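Local coordinates for protein GH5 (Bacteroidetes bacterium AC2a, PDB 4YHE) that probably hydrolyses beta-1,4-glucosidic bonds of cellulose or related beta-glucans, as a family 5 glycoside hydrolase built on an eight-stranded beta/alpha barrel, at residues H118-P123 / E160-I165; A124-E129 / Y183-E188. All coordinates share one frame; numbering follows the deposited sequence.

Following the chain from the N terminus, segment 118-123 comes after barrel strand 97-101 and leads into helix 122-127, whose remaining turn lies in segment 124-129. The chain then runs through helix 129-149 and strand 157-160 into segment 160-165, which closes contact 1 across 36 intervening residues. Contact 2 closes later, when helix 181-199 brings segment 183-188 back to 124-129, with 53 residues between. The segments alternate, so the two closures cross. Their centres lie about 11 Å apart, and they meet directly: Leu122 CD1 packs on Val185 CG1 at 3.7 Å. Together they tie helix 122-127 to the exit of strand 157-160 and to helix 181-199.

Contact 1: H118-P123 / E160-I165; sequences HWLDLP and ETLNEI
Just beyond barrel strand 157-160, the loop that carries Leu162 and Ile165 packs against the turn leading into helix 122-127, at the C-terminal end of the strand in this beta/alpha barrel. The pair Asn163-Glu164 in that loop is consistent with the catalytic-site signature that follows the fourth strand in family 5. The contact is wholly aliphatic. CD2 of Leu120 meets CD2 of Leu162 at 3.8 Å, with the two side chains slanting across each other. The same Leu120 methyl lies 4.3 Å from CD1 of Ile165. Two residues on, CD2 of Leu122 touches CG2 of Ile165 at 3.7 Å. Ile165 touches both leucines with different branches: chi1 of -61° sets CG1 opposite the carbonyl carbon and CG2 opposite the backbone N, beside Leu122; chi2 of -58° then turns CD1 toward Leu120. Leu120 is the centre of an inverse gamma turn, and Asp121 caps the start of helix 122-127, its OD1 accepting from Ala124 N. Ile135 of helix 129-149 and Trp189 of helix 181-199 also touch Leu120. With no hydrogen bond between the segments, cohesion comes from van der Waals contact and the burial of about 183 Å² of surface.

Contact 2: A124-E129 / Y183-E188; sequences AAVASE and YRVLNE
Val185 has its CG1 opposite the backbone N (chi1 173°) and its CG2 opposite the carbonyl carbon, and this places CG1 over Ala125 and CG2 beside Val126, two neighbouring residues of helix 122-127. CG1 rests on CB of Ala125 at 4.0 Å. CG2 meets CG2 of Val126 at 3.7 Å; Val126 has a similar first torsion, 165°, which likewise sets its CG2 opposite the carbonyl carbon and brings it to Val185. The CA atoms of Val126 and Val185 are 6.8 Å apart, a close approach consistent with the small side chains at the interface: the CB atoms of Ala125 and Val185 both point into it. Asn132 touches both of these residues from helix 129-149, while Ile135 of that helix and Trp189 also lie against Ala125.

Beside this apolar patch the contact becomes polar. A water donates to OE2 of Glu129 at 2.8 Å and to OE1 of Glu188 at 3.0 Å, joining two carboxylates whose OE1 atoms stand 4.8 Å apart. Lys136 forms a salt bridge with Glu188 OE1, which also accepts a hydrogen bond from Asn132; the lysine probably offsets some of the repulsion between the like charges. Ser128 follows the last turn of helix 122-127 and acts as N-cap, through OG and Arg131 N, at the start of helix 129-149, whose first residue is Glu129. This is helix-on-helix packing on the outer layer of a beta/alpha barrel: a short helix from the connection after strand 97-101 lies against helix 181-199, which follows strand 157-160, with helix 129-149 contributing to the same junction.

Contact 1: H118-P123 / E160-I165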
ATOM      1  N   HIS A 118      20.248   3.533   0.240  1.00 24.24           N
ATOM      2  CA  HIS A 118      19.116   2.874   0.914  1.00 24.84           C
ATOM      3  C   HIS A 118      19.608   2.290   2.238  1.00 25.21           C
ATOM      4  O   HIS A 118      20.117   1.166   2.309  1.00 27.06           O
ATOM      5  CB  HIS A 118      18.469   1.834  -0.010  1.00 23.46           C
ATOM      6  CG  HIS A 118      17.882   2.433  -1.255  1.00 23.79           C
ATOM      7  ND1 HIS A 118      16.615   2.978  -1.298  1.00 22.55           N
ATOM      8  CD2 HIS A 118      18.403   2.609  -2.492  1.00 23.67           C
ATOM      9  CE1 HIS A 118      16.376   3.451  -2.509  1.00 21.66           C
ATOM     10  NE2 HIS A 118      17.441   3.235  -3.254  1.00 24.18           N
ATOM     11  N   TRP A 119      19.488   3.107   3.278  1.00 24.23           N
ATOM     12  CA  TRP A 119      20.004   2.767   4.617  1.00 24.20           C
ATOM     13  C   TRP A 119      19.225   1.605   5.226  1.00 24.69           C
ATOM     14  O   TRP A 119      19.773   0.837   6.006  1.00 24.19           O
ATOM     15  CB  TRP A 119      19.955   3.977   5.552  1.00 24.07           C
ATOM     16  CG  TRP A 119      18.560   4.521   5.742  1.00 22.54           C
ATOM     17  CD1 TRP A 119      17.948   5.479   4.988  1.00 22.61           C
ATOM     18  CD2 TRP A 119      17.619   4.149   6.764  1.00 22.56           C
ATOM     19  NE1 TRP A 119      16.656   5.701   5.459  1.00 22.79           N
ATOM     20  CE2 TRP A 119      16.436   4.896   6.541  1.00 22.09           C
ATOM     21  CE3 TRP A 119      17.652   3.234   7.824  1.00 22.34           C
ATOM     22  CZ2 TRP A 119      15.309   4.771   7.342  1.00 22.98           C
ATOM     23  CZ3 TRP A 119      16.532   3.104   8.613  1.00 23.49           C
ATOM     24  CH2 TRP A 119      15.372   3.880   8.380  1.00 24.89           C
ATOM     25  N   LEU A 120      17.949   1.476   4.856  1.00 23.25           N
ATOM     26  CA  LEU A 120      17.104   0.411   5.360  1.00 23.06           C
ATOM     27  C   LEU A 120      17.321  -0.867   4.530  1.00 24.76           C
ATOM     28  O   LEU A 120      16.624  -1.132   3.550  1.00 25.03           O
ATOM     29  CB  LEU A 120      15.662   0.925   5.321  1.00 23.86           C
ATOM     30  CG  LEU A 120      14.572   0.103   5.947  1.00 23.12           C
ATOM     31  CD1 LEU A 120      14.925  -0.304   7.372  1.00 23.40           C
ATOM     32  CD2 LEU A 120      13.276   0.923   5.905  1.00 23.58           C
ATOM     33  N   ASP A 121      18.350  -1.636   4.916  1.00 25.97           N
ATOM     34  CA  ASP A 121      18.989  -2.615   4.047  1.00 26.55           C
ATOM     35  C   ASP A 121      18.861  -3.997   4.669  1.00 25.72           C
ATOM     36  O   ASP A 121      19.598  -4.334   5.582  1.00 23.53           O
ATOM     37  CB  ASP A 121      20.476  -2.231   3.897  1.00 27.45           C
ATOM     38  CG  ASP A 121      21.224  -3.073   2.883  1.00 29.66           C
ATOM     39  OD1 ASP A 121      20.907  -4.264   2.672  1.00 29.72           O
ATOM     40  OD2 ASP A 121      22.201  -2.552   2.317  1.00 32.12           O
ATOM     41  N   LEU A 122      17.934  -4.807   4.162  1.00 25.63           N
ATOM     42  CA  LEU A 122      17.641  -6.083   4.807  1.00 24.76           C
ATOM     43  C   LEU A 122      18.800  -7.121   4.724  1.00 23.90           C
ATOM     44  O   LEU A 122      19.164  -7.693   5.728  1.00 24.05           O
ATOM     45  CB  LEU A 122      16.326  -6.665   4.275  1.00 23.40           C
ATOM     46  CG  LEU A 122      15.925  -8.009   4.907  1.00 23.64           C
ATOM     47  CD1 LEU A 122      15.580  -7.862   6.370  1.00 23.47           C
ATOM     48  CD2 LEU A 122      14.755  -8.587   4.139  1.00 23.59           C
ATOM     49  N   PRO A 123      19.353  -7.377   3.526  1.00 24.98           N
ATOM     50  CA  PRO A 123      20.486  -8.321   3.490  1.00 25.82           C
ATOM     51  C   PRO A 123      21.652  -7.880   4.364  1.00 25.14           C
ATOM     52  O   PRO A 123      22.257  -8.715   5.045  1.00 25.40           O
ATOM     53  CB  PRO A 123      20.899  -8.325   2.011  1.00 25.78           C
ATOM     54  CG  PRO A 123      19.658  -7.924   1.275  1.00 25.19           C
ATOM     55  CD  PRO A 123      18.940  -6.967   2.172  1.00 24.33           C
ATOM     56  N   GLU A 160       1.978   3.341   8.796  1.00 15.41           N
ATOM     57  CA  GLU A 160       2.394   2.074   8.219  1.00 15.18           C
ATOM     58  C   GLU A 160       3.917   1.998   8.361  1.00 15.24           C
ATOM     59  O   GLU A 160       4.622   2.888   7.888  1.00 15.99           O
ATOM     60  CB  GLU A 160       1.943   2.015   6.780  1.00 15.34           C
ATOM     61  CG  GLU A 160       2.399   0.804   5.987  1.00 15.79           C
ATOM     62  CD  GLU A 160       2.013   0.958   4.527  1.00 16.45           C
ATOM     63  OE1 GLU A 160       0.797   0.852   4.184  1.00 16.41           O
ATOM     64  OE2 GLU A 160       2.943   1.237   3.738  1.00 17.84           O
ATOM     65  N   THR A 161       4.402   0.964   9.041  1.00 14.96           N
ATOM     66  CA  THR A 161       5.769   0.954   9.557  1.00 15.88           C
ATOM     67  C   THR A 161       6.850   1.035   8.495  1.00 17.41           C
ATOM     68  O   THR A 161       7.871   1.717   8.695  1.00 19.42           O
ATOM     69  CB  THR A 161       6.055  -0.292  10.417  1.00 16.49           C
ATOM     70  OG1 THR A 161       5.711  -1.489   9.716  1.00 17.10           O
ATOM     71  CG2 THR A 161       5.262  -0.238  11.687  1.00 16.71           C
ATOM     72  N   LEU A 162       6.643   0.272   7.427  1.00 16.24           N
ATOM     73  CA  LEU A 162       7.607   0.029   6.365  1.00 18.88           C
ATOM     74  C   LEU A 162       6.810  -0.261   5.102  1.00 17.32           C
ATOM     75  O   LEU A 162       5.600  -0.477   5.170  1.00 17.09           O
ATOM     76  CB  LEU A 162       8.437  -1.213   6.672  1.00 20.36           C
ATOM     77  CG  LEU A 162       9.128  -1.244   8.027  1.00 21.25           C
ATOM     78  CD1 LEU A 162       9.687  -2.628   8.297  1.00 23.09           C
ATOM     79  CD2 LEU A 162      10.256  -0.238   7.990  1.00 23.67           C
ATOM     80  N   ASN A 163       7.494  -0.285   3.972  1.00 16.09           N
ATOM     81  CA  ASN A 163       6.886  -0.595   2.697  1.00 16.46           C
ATOM     82  C   ASN A 163       7.146  -2.041   2.215  1.00 17.17           C
ATOM     83  O   ASN A 163       6.517  -2.989   2.726  1.00 16.60           O
ATOM     84  CB  ASN A 163       7.280   0.453   1.665  1.00 16.91           C
ATOM     85  CG  ASN A 163       6.536   0.291   0.360  1.00 16.74           C
ATOM     86  OD1 ASN A 163       5.312   0.034   0.358  1.00 16.37           O
ATOM     87  ND2 ASN A 163       7.267   0.376  -0.762  1.00 16.56           N
ATOM     88  N   GLU A 164       8.036  -2.223   1.241  1.00 17.13           N
ATOM     89  CA  GLU A 164       8.229  -3.520   0.615  1.00 16.93           C
ATOM     90  C   GLU A 164       9.643  -3.964   0.935  1.00 17.70           C
ATOM     91  O   GLU A 164      10.586  -3.559   0.262  1.00 17.82           O
ATOM     92  CB  GLU A 164       8.010  -3.432  -0.892  1.00 17.46           C
ATOM     93  CG  GLU A 164       6.542  -3.198  -1.295  1.00 18.15           C
ATOM     94  CD  GLU A 164       6.326  -3.276  -2.795  1.00 19.85           C
ATOM     95  OE1 GLU A 164       7.331  -3.181  -3.545  1.00 18.65           O
ATOM     96  OE2 GLU A 164       5.153  -3.409  -3.229  1.00 20.60           O
ATOM     97  N   ILE A 165       9.787  -4.778   1.961  1.00 17.50           N
ATOM     98  CA  ILE A 165      11.133  -5.136   2.440  1.00 19.05           C
ATOM     99  C   ILE A 165      11.507  -6.476   1.826  1.00 18.72           C
ATOM    100  O   ILE A 165      10.698  -7.423   1.806  1.00 17.47           O
ATOM    101  CB  ILE A 165      11.161  -5.136   3.984  1.00 19.31           C
ATOM    102  CG1 ILE A 165      10.825  -3.737   4.515  1.00 20.98           C
ATOM    103  CG2 ILE A 165      12.490  -5.651   4.524  1.00 20.34           C
ATOM    104  CD1 ILE A 165      11.756  -2.640   4.037  1.00 20.94           C
TER

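Contact 2: A124-E129 / Y183-E188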
ATOM      1  N   ALA A 124      21.948  -6.588   4.373  1.00 25.45           N
ATOM      2  CA  ALA A 124      23.004  -6.053   5.248  1.00 27.26           C
ATOM      3  C   ALA A 124      22.738  -6.320   6.726  1.00 26.29           C
ATOM      4  O   ALA A 124      23.656  -6.648   7.495  1.00 22.98           O
ATOM      5  CB  ALA A 124      23.203  -4.564   5.004  1.00 26.79           C
ATOM      6  N   ALA A 125      21.470  -6.230   7.123  1.00 24.99           N
ATOM      7  CA  ALA A 125      21.058  -6.527   8.492  1.00 24.37           C
ATOM      8  C   ALA A 125      21.135  -8.010   8.873  1.00 25.33           C
ATOM      9  O   ALA A 125      21.436  -8.355  10.026  1.00 24.77           O
ATOM     10  CB  ALA A 125      19.623  -6.047   8.698  1.00 23.92           C
ATOM     11  N   VAL A 126      20.792  -8.875   7.930  1.00 25.48           N
ATOM     12  CA  VAL A 126      20.886 -10.320   8.133  1.00 26.22           C
ATOM     13  C   VAL A 126      22.354 -10.783   8.207  1.00 28.12           C
ATOM     14  O   VAL A 126      22.689 -11.666   8.983  1.00 28.50           O
ATOM     15  CB  VAL A 126      20.153 -11.069   7.011  1.00 27.09           C
ATOM     16  CG1 VAL A 126      20.538 -12.549   6.971  1.00 29.68           C
ATOM     17  CG2 VAL A 126      18.642 -10.870   7.178  1.00 27.91           C
ATOM     18  N   ALA A 127      23.208 -10.185   7.391  1.00 28.71           N
ATOM     19  CA  ALA A 127      24.651 -10.501   7.412  1.00 31.51           C
ATOM     20  C   ALA A 127      25.379 -10.002   8.667  1.00 32.26           C
ATOM     21  O   ALA A 127      26.417 -10.546   9.030  1.00 31.56           O
ATOM     22  CB  ALA A 127      25.318  -9.925   6.183  1.00 31.80           C
ATOM     23  N   SER A 128      24.859  -8.957   9.315  1.00 31.80           N
ATOM     24  CA  SER A 128      25.511  -8.364  10.476  1.00 31.23           C
ATOM     25  C   SER A 128      24.535  -7.878  11.536  1.00 31.84           C
ATOM     26  O   SER A 128      23.768  -6.942  11.298  1.00 28.69           O
ATOM     27  CB  SER A 128      26.376  -7.179  10.034  1.00 30.70           C
ATOM     28  OG  SER A 128      26.858  -6.473  11.167  1.00 31.21           O
ATOM     29  N   GLU A 129      24.622  -8.440  12.738  1.00 32.52           N
ATOM     30  CA  GLU A 129      23.758  -8.005  13.821  1.00 32.40           C
ATOM     31  C   GLU A 129      24.089  -6.579  14.268  1.00 35.11           C
ATOM     32  O   GLU A 129      23.205  -5.847  14.736  1.00 31.79           O
ATOM     33  CB  GLU A 129      23.815  -8.984  14.995  1.00 33.18           C
ATOM     34  CG  GLU A 129      23.001  -8.579  16.221  1.00 34.85           C
ATOM     35  CD  GLU A 129      21.496  -8.527  15.980  1.00 37.39           C
ATOM     36  OE1 GLU A 129      21.003  -9.031  14.937  1.00 38.43           O
ATOM     37  OE2 GLU A 129      20.797  -7.982  16.858  1.00 38.93           O
ATOM     38  N   TYR A 183      12.939 -13.289   7.202  1.00 17.99           N
ATOM     39  CA  TYR A 183      11.615 -13.079   7.807  1.00 18.55           C
ATOM     40  C   TYR A 183      11.742 -12.675   9.266  1.00 19.30           C
ATOM     41  O   TYR A 183      10.990 -11.845   9.757  1.00 19.55           O
ATOM     42  CB  TYR A 183      10.751 -14.323   7.729  1.00 17.65           C
ATOM     43  CG  TYR A 183      10.545 -14.861   6.357  1.00 16.91           C
ATOM     44  CD1 TYR A 183      10.318 -14.025   5.285  1.00 17.62           C
ATOM     45  CD2 TYR A 183      10.605 -16.224   6.120  1.00 17.18           C
ATOM     46  CE1 TYR A 183      10.108 -14.547   4.021  1.00 17.66           C
ATOM     47  CE2 TYR A 183      10.433 -16.744   4.874  1.00 16.94           C
ATOM     48  CZ  TYR A 183      10.192 -15.912   3.828  1.00 17.21           C
ATOM     49  OH  TYR A 183      10.041 -16.433   2.582  1.00 17.74           O
ATOM     50  N   ARG A 184      12.701 -13.253   9.970  1.00 19.14           N
ATOM     51  CA  ARG A 184      12.922 -12.904  11.354  1.00 20.60           C
ATOM     52  C   ARG A 184      13.322 -11.425  11.535  1.00 19.15           C
ATOM     53  O   ARG A 184      12.797 -10.740  12.389  1.00 18.26           O
ATOM     54  CB  ARG A 184      14.008 -13.808  11.971  1.00 23.12           C
ATOM     55  CG  ARG A 184      14.306 -13.481  13.433  1.00 27.24           C
ATOM     56  CD  ARG A 184      15.087 -14.591  14.142  1.00 31.10           C
ATOM     57  NE  ARG A 184      14.297 -15.827  14.353  1.00 34.10           N
ATOM     58  CZ  ARG A 184      13.370 -15.999  15.300  1.00 34.41           C
ATOM     59  NH1 ARG A 184      13.068 -15.013  16.144  1.00 36.66           N
ATOM     60  NH2 ARG A 184      12.727 -17.164  15.417  1.00 35.07           N
ATOM     61  N   VAL A 185      14.305 -10.968  10.781  1.00 19.23           N
ATOM     62  CA  VAL A 185      14.747  -9.580  10.906  1.00 18.64           C
ATOM     63  C   VAL A 185      13.602  -8.633  10.541  1.00 18.52           C
ATOM     64  O   VAL A 185      13.410  -7.636  11.210  1.00 18.86           O
ATOM     65  CB  VAL A 185      15.951  -9.274  10.020  1.00 20.74           C
ATOM     66  CG1 VAL A 185      16.284  -7.796  10.037  1.00 20.03           C
ATOM     67  CG2 VAL A 185      17.154 -10.078  10.488  1.00 20.54           C
ATOM     68  N   LEU A 186      12.838  -8.943   9.489  1.00 18.59           N
ATOM     69  CA  LEU A 186      11.685  -8.082   9.165  1.00 17.62           C
ATOM     70  C   LEU A 186      10.736  -8.003  10.366  1.00 17.91           C
ATOM     71  O   LEU A 186      10.272  -6.915  10.716  1.00 18.58           O
ATOM     72  CB  LEU A 186      10.978  -8.564   7.899  1.00 17.76           C
ATOM     73  CG  LEU A 186       9.693  -7.802   7.554  1.00 16.49           C
ATOM     74  CD1 LEU A 186       9.920  -6.303   7.458  1.00 16.47           C
ATOM     75  CD2 LEU A 186       9.105  -8.331   6.253  1.00 17.35           C
ATOM     76  N   ASN A 187      10.439  -9.149  10.991  1.00 17.58           N
ATOM     77  CA  ASN A 187       9.617  -9.174  12.185  1.00 18.92           C
ATOM     78  C   ASN A 187      10.172  -8.328  13.307  1.00 18.89           C
ATOM     79  O   ASN A 187       9.435  -7.590  13.916  1.00 17.94           O
ATOM     80  CB  ASN A 187       9.332 -10.599  12.643  1.00 19.49           C
ATOM     81  CG  ASN A 187       8.298 -11.292  11.771  1.00 19.16           C
ATOM     82  OD1 ASN A 187       7.345 -10.683  11.268  1.00 19.77           O
ATOM     83  ND2 ASN A 187       8.482 -12.561  11.582  1.00 20.15           N
ATOM     84  N   GLU A 188      11.482  -8.386  13.538  1.00 18.79           N
ATOM     85  CA  GLU A 188      12.127  -7.512  14.500  1.00 19.90           C
ATOM     86  C   GLU A 188      11.974  -6.009  14.158  1.00 20.15           C
ATOM     87  O   GLU A 188      11.770  -5.171  15.055  1.00 22.31           O
ATOM     88  CB  GLU A 188      13.619  -7.829  14.587  1.00 19.94           C
ATOM     89  CG  GLU A 188      13.920  -9.226  15.091  1.00 21.35           C
ATOM     90  CD  GLU A 188      15.398  -9.580  14.974  1.00 23.36           C
ATOM     91  OE1 GLU A 188      16.216  -8.692  14.714  1.00 23.94           O
ATOM     92  OE2 GLU A 188      15.734 -10.758  15.122  1.00 26.93           O
TER
HETATM   93  O   HOH W   1      18.359  -9.329  16.701  1.00 35.49           O